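Side-chain contacts in epidermin decarboxylase (PDB 1G63), which uses bound FMN to decarboxylate oxidatively the C-terminal cysteine residue of the epidermin precursor, leaving a carbon-carbon double bond: residues G93-D96 and T100-C103; S148-S153 and K157-M162. All coordinates share one frame; numbering follows the deposited sequence.

Contact 1 (G93-D96 and T100-C103). With FMN (flavin mononucleotide), chain M.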
ATOM      1  N   GLY B  93       3.752   8.998 -36.411  1.00 24.59           N
ATOM      2  CA  GLY B  93       4.838   8.142 -35.968  1.00 24.75           C
ATOM      3  C   GLY B  93       5.027   8.080 -34.464  1.00 25.54           C
ATOM      4  O   GLY B  93       6.047   7.599 -33.966  1.00 25.02           O
ATOM      5  N   ILE B  94       4.049   8.573 -33.719  1.00 24.48           N
ATOM      6  CA  ILE B  94       4.154   8.539 -32.273  1.00 22.74           C
ATOM      7  C   ILE B  94       3.835   7.152 -31.762  1.00 23.59           C
ATOM      8  O   ILE B  94       2.752   6.619 -32.009  1.00 24.85           O
ATOM      9  CB  ILE B  94       3.222   9.566 -31.645  1.00 23.15           C
ATOM     10  CG1 ILE B  94       3.734  10.954 -32.011  1.00 22.05           C
ATOM     11  CG2 ILE B  94       3.174   9.412 -30.126  1.00 19.93           C
ATOM     12  CD1 ILE B  94       2.813  12.002 -31.617  1.00 25.75           C
ATOM     13  N   CYS B  95       4.799   6.559 -31.068  1.00 22.72           N
ATOM     14  CA  CYS B  95       4.637   5.219 -30.536  1.00 23.17           C
ATOM     15  C   CYS B  95       5.041   5.159 -29.066  1.00 23.42           C
ATOM     16  O   CYS B  95       6.081   4.598 -28.716  1.00 24.27           O
ATOM     17  CB  CYS B  95       5.449   4.225 -31.380  1.00 21.47           C
ATOM     18  SG  CYS B  95       7.056   4.847 -31.925  1.00 24.36           S
ATOM     19  N   ASP B  96       4.194   5.723 -28.206  1.00 23.23           N
ATOM     20  CA  ASP B  96       4.465   5.772 -26.772  1.00 23.31           C
ATOM     21  C   ASP B  96       3.862   4.650 -25.912  1.00 24.39           C
ATOM     22  O   ASP B  96       3.906   4.718 -24.685  1.00 24.58           O
ATOM     23  CB  ASP B  96       4.065   7.143 -26.205  1.00 23.02           C
ATOM     24  CG  ASP B  96       2.618   7.508 -26.495  1.00 23.65           C
ATOM     25  OD1 ASP B  96       1.853   6.668 -27.019  1.00 25.27           O
ATOM     26  OD2 ASP B  96       2.245   8.649 -26.180  1.00 26.32           O
ATOM     27  N   THR B 100       0.735   1.126 -30.158  1.00 27.28           N
ATOM     28  CA  THR B 100       1.156   2.147 -31.073  1.00 27.69           C
ATOM     29  C   THR B 100       2.579   1.876 -31.631  1.00 28.17           C
ATOM     30  O   THR B 100       2.896   2.240 -32.768  1.00 25.81           O
ATOM     31  CB  THR B 100       0.993   3.492 -30.340  1.00 26.64           C
ATOM     32  OG1 THR B 100       0.614   4.497 -31.269  1.00 31.53           O
ATOM     33  CG2 THR B 100       2.234   3.877 -29.626  1.00 26.02           C
ATOM     34  N   THR B 101       3.423   1.204 -30.848  1.00 27.62           N
ATOM     35  CA  THR B 101       4.771   0.856 -31.317  1.00 27.72           C
ATOM     36  C   THR B 101       4.665  -0.286 -32.338  1.00 27.67           C
ATOM     37  O   THR B 101       5.439  -0.365 -33.296  1.00 28.18           O
ATOM     38  CB  THR B 101       5.685   0.395 -30.152  1.00 26.97           C
ATOM     39  OG1 THR B 101       5.953   1.503 -29.290  1.00 26.74           O
ATOM     40  CG2 THR B 101       7.002  -0.154 -30.680  1.00 24.96           C
ATOM     41  N   VAL B 102       3.707  -1.180 -32.115  1.00 27.05           N
ATOM     42  CA  VAL B 102       3.473  -2.292 -33.028  1.00 27.24           C
ATOM     43  C   VAL B 102       2.958  -1.752 -34.364  1.00 27.35           C
ATOM     44  O   VAL B 102       3.345  -2.241 -35.430  1.00 26.65           O
ATOM     45  CB  VAL B 102       2.444  -3.296 -32.428  1.00 27.04           C
ATOM     46  CG1 VAL B 102       1.818  -4.164 -33.527  1.00 23.15           C
ATOM     47  CG2 VAL B 102       3.144  -4.177 -31.397  1.00 25.37           C
ATOM     48  N   CYS B 103       2.099  -0.736 -34.303  1.00 26.90           N
ATOM     49  CA  CYS B 103       1.545  -0.138 -35.509  1.00 27.45           C
ATOM     50  C   CYS B 103       2.586   0.598 -36.341  1.00 27.68           C
ATOM     51  O   CYS B 103       2.473   0.639 -37.558  1.00 27.29           O
ATOM     52  CB  CYS B 103       0.382   0.800 -35.162  1.00 25.90           C
ATOM     53  SG  CYS B 103      -1.095  -0.068 -34.586  1.00 25.19           S
TER
HETATM   54  N1  FMN M 500      12.355   1.538 -29.774  1.00 30.56           N
HETATM   55  C2  FMN M 500      13.326   2.142 -30.534  1.00 27.78           C
HETATM   56  O2  FMN M 500      13.168   3.153 -31.154  1.00 25.78           O
HETATM   57  N3  FMN M 500      14.610   1.534 -30.603  1.00 28.43           N
HETATM   58  C4  FMN M 500      14.973   0.390 -29.983  1.00 29.50           C
HETATM   59  O4  FMN M 500      16.111  -0.063 -30.142  1.00 30.59           O
HETATM   60  C4A FMN M 500      13.930  -0.280 -29.192  1.00 29.88           C
HETATM   61  N5  FMN M 500      14.194  -1.384 -28.507  1.00 30.74           N
HETATM   62  C5A FMN M 500      13.258  -1.881 -27.655  1.00 31.34           C
HETATM   63  C6  FMN M 500      13.578  -3.037 -26.819  1.00 33.06           C
HETATM   64  C7  FMN M 500      12.647  -3.676 -26.039  1.00 33.98           C
HETATM   65  C7M FMN M 500      13.030  -4.881 -25.160  1.00 35.03           C
HETATM   66  C8  FMN M 500      11.328  -3.043 -25.840  1.00 33.05           C
HETATM   67  C8M FMN M 500      10.317  -3.623 -24.886  1.00 32.36           C
HETATM   68  C9  FMN M 500      10.998  -1.959 -26.653  1.00 30.85           C
HETATM   69  C9A FMN M 500      11.905  -1.354 -27.550  1.00 30.12           C
HETATM   70  N10 FMN M 500      11.623  -0.230 -28.377  1.00 28.41           N
HETATM   71  C10 FMN M 500      12.611   0.397 -29.124  1.00 28.48           C
HETATM   72  C1' FMN M 500      10.288   0.402 -28.320  1.00 26.13           C
HETATM   73  C2' FMN M 500      10.318   1.586 -27.325  1.00 24.43           C
HETATM   74  O2' FMN M 500      10.714   1.231 -25.992  1.00 25.78           O
HETATM   75  C3' FMN M 500       8.943   2.243 -27.253  1.00 22.38           C
HETATM   76  O3' FMN M 500       8.592   2.766 -28.563  1.00 21.95           O
HETATM   77  C4' FMN M 500       8.792   3.362 -26.232  1.00 22.63           C
HETATM   78  O4' FMN M 500       7.409   3.769 -26.125  1.00 20.67           O
HETATM   79  C5' FMN M 500       9.659   4.581 -26.497  1.00 22.78           C
HETATM   80  O5' FMN M 500       9.542   5.528 -25.421  1.00 24.52           O
HETATM   81  P   FMN M 500      10.539   6.726 -25.193  1.00 24.22           P
HETATM   82  O1P FMN M 500      10.541   7.518 -26.439  1.00 26.99           O
HETATM   83  O2P FMN M 500      11.886   6.184 -24.830  1.00 26.79           O
HETATM   84  O3P FMN M 500       9.927   7.520 -23.978  1.00 23.74           O
HETATM   85  O   HOH W   1       2.656   4.805 -34.418  1.00 25.08           O
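The carbonyl oxygen of Ile94 is gripped twice from the side of helix 98-105. Thr100 donates its hydroxyl to it, OG1 to O 3.1 Å, lying in the carbonyl plane at a C=O...donor angle of 149°. A water gives one hydrogen to Ile94 O, at 3.0 Å, and the other to Thr100 O, tying the loop to the helix backbone. One residue on, Cys95 O serves the cofactor: the ribityl hydroxyl O4' of FMN donates to it at 3.0 Å. O3' lies between two acceptors, Cys95 O at 3.1 Å and Thr101 OG1 at 3.0 Å, and its single proton can serve only one fully at a time or be shared. Thr101 holds OG1 opposite its carbonyl carbon (chi1 -68°), where it also bonds Asn97 O in the preceding turn, while CB of Cys95 rests 3.4 Å from CA of Thr101. Asp96 turns its carboxylate to Lys89 of helix 84-91, and the pocket is completed by a second subunit, whose Ala11, Ser83 and Thr86 also bind this FMN. Gly93, with positive phi, ends helix 84-91 in a Schellman motif, and the loop after it forms one wall of an intersubunit flavin site in a Rossmann-like fold.

Contact 2 (S148-S153 and K157-M162); sequences SFEISS and KNNITM
A two-stranded antiparallel hairpin, strands 144-149 and 156-161, stands apart from the parallel sheet, and its distal end is held here. Ser148 and Lys157 form a hydrogen-bonded pair: Lys157 N gives to Ser148 O at 3.2 Å, nearly straight at 175°, whereas the return bond from Ser148 N to Lys157 O, 3.3 Å long, is bent to 143°. Beyond this pair the first strand gives way to a turn, and side chains take over. Glu150 reaches across with its carboxylate, meeting the end of Lys157 obliquely; OE2 lies 3.7 Å from NZ, a long salt bridge. Lys157 starts out extended, CG away from its own N, then bends at chi3 to bring its ammonium beside the acid. Asn159 faces Glu150 from the opposite direction, its amide plane turned 44° from the carboxylate and its OD1 3.6 Å from OE2. That amide oxygen also approaches Ser148 OG, at an angle poor for a hydrogen bond. Lys157 and Asn159 both lean on Ile118 of helix 118-121. None of the four touching residues is buried: the backbone pair sets the register here, in line with the Asn159-Asn146 bonds further along, and water probably weakens the long ion pair.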
ATOM      1  N   SER B 148     -29.659   7.135 -37.038  1.00 65.48           N
ATOM      2  CA  SER B 148     -30.186   6.625 -35.785  1.00 67.81           C
ATOM      3  C   SER B 148     -30.882   7.698 -34.976  1.00 69.87           C
ATOM      4  O   SER B 148     -30.490   8.867 -34.995  1.00 69.51           O
ATOM      5  CB  SER B 148     -29.057   6.031 -34.944  1.00 68.34           C
ATOM      6  OG  SER B 148     -28.165   7.043 -34.509  1.00 68.07           O
ATOM      7  N   PHE B 149     -31.919   7.287 -34.259  1.00 72.63           N
ATOM      8  CA  PHE B 149     -32.653   8.208 -33.414  1.00 75.65           C
ATOM      9  C   PHE B 149     -31.852   8.352 -32.133  1.00 76.90           C
ATOM     10  O   PHE B 149     -31.104   7.454 -31.743  1.00 77.15           O
ATOM     11  CB  PHE B 149     -34.050   7.661 -33.085  1.00 76.74           C
ATOM     12  CG  PHE B 149     -34.874   8.578 -32.212  1.00 77.86           C
ATOM     13  CD1 PHE B 149     -35.244   9.845 -32.660  1.00 78.18           C
ATOM     14  CD2 PHE B 149     -35.269   8.179 -30.937  1.00 78.71           C
ATOM     15  CE1 PHE B 149     -35.993  10.703 -31.850  1.00 78.43           C
ATOM     16  CE2 PHE B 149     -36.019   9.031 -30.117  1.00 78.66           C
ATOM     17  CZ  PHE B 149     -36.381  10.295 -30.577  1.00 78.36           C
ATOM     18  N   GLU B 150     -32.003   9.493 -31.484  1.00 78.35           N
ATOM     19  CA  GLU B 150     -31.305   9.731 -30.241  1.00 79.94           C
ATOM     20  C   GLU B 150     -32.289  10.157 -29.175  1.00 81.33           C
ATOM     21  O   GLU B 150     -33.447  10.472 -29.461  1.00 81.76           O
ATOM     22  CB  GLU B 150     -30.261  10.820 -30.419  1.00 80.12           C
ATOM     23  CG  GLU B 150     -29.239  10.506 -31.468  1.00 80.34           C
ATOM     24  CD  GLU B 150     -27.998  11.329 -31.282  1.00 80.73           C
ATOM     25  OE1 GLU B 150     -28.104  12.575 -31.295  1.00 79.81           O
ATOM     26  OE2 GLU B 150     -26.917  10.726 -31.116  1.00 81.43           O
ATOM     27  N   ILE B 151     -31.818  10.161 -27.937  1.00 82.45           N
ATOM     28  CA  ILE B 151     -32.644  10.562 -26.817  1.00 82.61           C
ATOM     29  C   ILE B 151     -32.026  11.855 -26.286  1.00 82.63           C
ATOM     30  O   ILE B 151     -32.659  12.609 -25.546  1.00 83.00           O
ATOM     31  CB  ILE B 151     -32.667   9.454 -25.742  1.00 82.65           C
ATOM     32  CG1 ILE B 151     -32.936   8.103 -26.419  1.00 81.98           C
ATOM     33  CG2 ILE B 151     -33.760   9.739 -24.714  1.00 82.79           C
ATOM     34  CD1 ILE B 151     -32.981   6.930 -25.480  1.00 81.67           C
ATOM     35  N   SER B 152     -30.787  12.109 -26.704  1.00 82.25           N
ATOM     36  CA  SER B 152     -30.063  13.315 -26.317  1.00 81.89           C
ATOM     37  C   SER B 152     -30.883  14.486 -26.834  1.00 81.87           C
ATOM     38  O   SER B 152     -30.624  15.647 -26.514  1.00 81.67           O
ATOM     39  CB  SER B 152     -28.680  13.329 -26.969  1.00 82.07           C
ATOM     40  OG  SER B 152     -27.982  12.124 -26.716  1.00 81.49           O
ATOM     41  N   SER B 153     -31.875  14.149 -27.650  1.00 82.18           N
ATOM     42  CA  SER B 153     -32.788  15.107 -28.254  1.00 81.71           C
ATOM     43  C   SER B 153     -33.904  14.290 -28.895  1.00 81.57           C
ATOM     44  O   SER B 153     -33.974  13.075 -28.705  1.00 82.24           O
ATOM     45  CB  SER B 153     -32.063  15.928 -29.325  1.00 81.49           C
ATOM     46  OG  SER B 153     -32.933  16.874 -29.920  1.00 80.42           O
ATOM     47  N   LYS B 157     -30.104  11.764 -36.257  1.00 62.35           N
ATOM     48  CA  LYS B 157     -28.814  12.280 -36.691  1.00 60.58           C
ATOM     49  C   LYS B 157     -27.985  11.226 -37.404  1.00 58.83           C
ATOM     50  O   LYS B 157     -28.172  10.025 -37.195  1.00 57.17           O
ATOM     51  CB  LYS B 157     -28.025  12.815 -35.482  1.00 61.00           C
ATOM     52  CG  LYS B 157     -26.705  13.500 -35.844  1.00 62.66           C
ATOM     53  CD  LYS B 157     -25.886  13.907 -34.618  1.00 63.93           C
ATOM     54  CE  LYS B 157     -25.379  12.688 -33.840  1.00 64.71           C
ATOM     55  NZ  LYS B 157     -24.448  13.030 -32.713  1.00 63.16           N
ATOM     56  N   ASN B 158     -27.076  11.686 -38.259  1.00 57.60           N
ATOM     57  CA  ASN B 158     -26.176  10.792 -38.971  1.00 55.74           C
ATOM     58  C   ASN B 158     -25.168  10.361 -37.906  1.00 54.31           C
ATOM     59  O   ASN B 158     -24.713  11.183 -37.113  1.00 54.40           O
ATOM     60  CB  ASN B 158     -25.452  11.536 -40.095  1.00 56.24           C
ATOM     61  CG  ASN B 158     -24.714  10.598 -41.035  1.00 57.54           C
ATOM     62  OD1 ASN B 158     -23.774  11.001 -41.720  1.00 59.34           O
ATOM     63  ND2 ASN B 158     -25.147   9.343 -41.083  1.00 57.73           N
ATOM     64  N   ASN B 159     -24.826   9.079 -37.885  1.00 52.17           N
ATOM     65  CA  ASN B 159     -23.889   8.552 -36.900  1.00 49.94           C
ATOM     66  C   ASN B 159     -23.012   7.459 -37.508  1.00 47.59           C
ATOM     67  O   ASN B 159     -23.491   6.665 -38.315  1.00 45.87           O
ATOM     68  CB  ASN B 159     -24.671   7.979 -35.712  1.00 52.47           C
ATOM     69  CG  ASN B 159     -25.176   9.061 -34.759  1.00 54.83           C
ATOM     70  OD1 ASN B 159     -26.314   9.006 -34.277  1.00 55.54           O
ATOM     71  ND2 ASN B 159     -24.321  10.040 -34.468  1.00 54.20           N
ATOM     72  N   ILE B 160     -21.731   7.416 -37.135  1.00 44.50           N
ATOM     73  CA  ILE B 160     -20.862   6.371 -37.664  1.00 41.46           C
ATOM     74  C   ILE B 160     -21.159   5.105 -36.850  1.00 39.65           C
ATOM     75  O   ILE B 160     -21.530   5.179 -35.679  1.00 39.10           O
ATOM     76  CB  ILE B 160     -19.327   6.751 -37.590  1.00 40.79           C
ATOM     77  CG1 ILE B 160     -18.730   6.324 -36.260  1.00 40.40           C
ATOM     78  CG2 ILE B 160     -19.116   8.248 -37.811  1.00 38.94           C
ATOM     79  CD1 ILE B 160     -18.011   5.016 -36.332  1.00 38.98           C
ATOM     80  N   THR B 161     -21.032   3.947 -37.480  1.00 37.99           N
ATOM     81  CA  THR B 161     -21.305   2.693 -36.796  1.00 37.52           C
ATOM     82  C   THR B 161     -20.162   1.701 -36.942  1.00 36.78           C
ATOM     83  O   THR B 161     -19.250   1.898 -37.733  1.00 36.69           O
ATOM     84  CB  THR B 161     -22.582   2.021 -37.345  1.00 37.60           C
ATOM     85  OG1 THR B 161     -22.407   1.721 -38.735  1.00 36.17           O
ATOM     86  CG2 THR B 161     -23.775   2.936 -37.178  1.00 36.55           C
ATOM     87  N   MET B 162     -20.227   0.626 -36.171  1.00 36.98           N
ATOM     88  CA  MET B 162     -19.207  -0.407 -36.232  1.00 38.12           C
ATOM     89  C   MET B 162     -19.337  -1.238 -37.516  1.00 39.04           C
ATOM     90  O   MET B 162     -20.442  -1.494 -38.004  1.00 39.09           O
ATOM     91  CB  MET B 162     -19.301  -1.308 -34.988  1.00 35.60           C
ATOM     92  CG  MET B 162     -18.758  -0.668 -33.694  1.00 33.64           C
ATOM     93  SD  MET B 162     -16.932  -0.653 -33.533  1.00 31.27           S
ATOM     94  CE  MET B 162     -16.559   0.557 -34.607  1.00 33.86           C
TER

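Contact 1 and contact 2 show how the chemistry of a short chain reversal can differ with its place in the fold. Their centres lie about 32 Å apart, on opposite sides of the chain's centre, and they share no helix or strand. In contact 1 a loop folds back on the helix that follows it; most of the touching residues are buried, and neutral hydroxyls and carbonyls are shared with a water and a cofactor, close to other subunits. Contact 2 joins two strands of a surface hairpin that no other chain touches at these segments, and it relies on a backbone pair and a long charge pairing. The first shapes a flavin site, whereas the second holds no residue of the flavin pocket or active site.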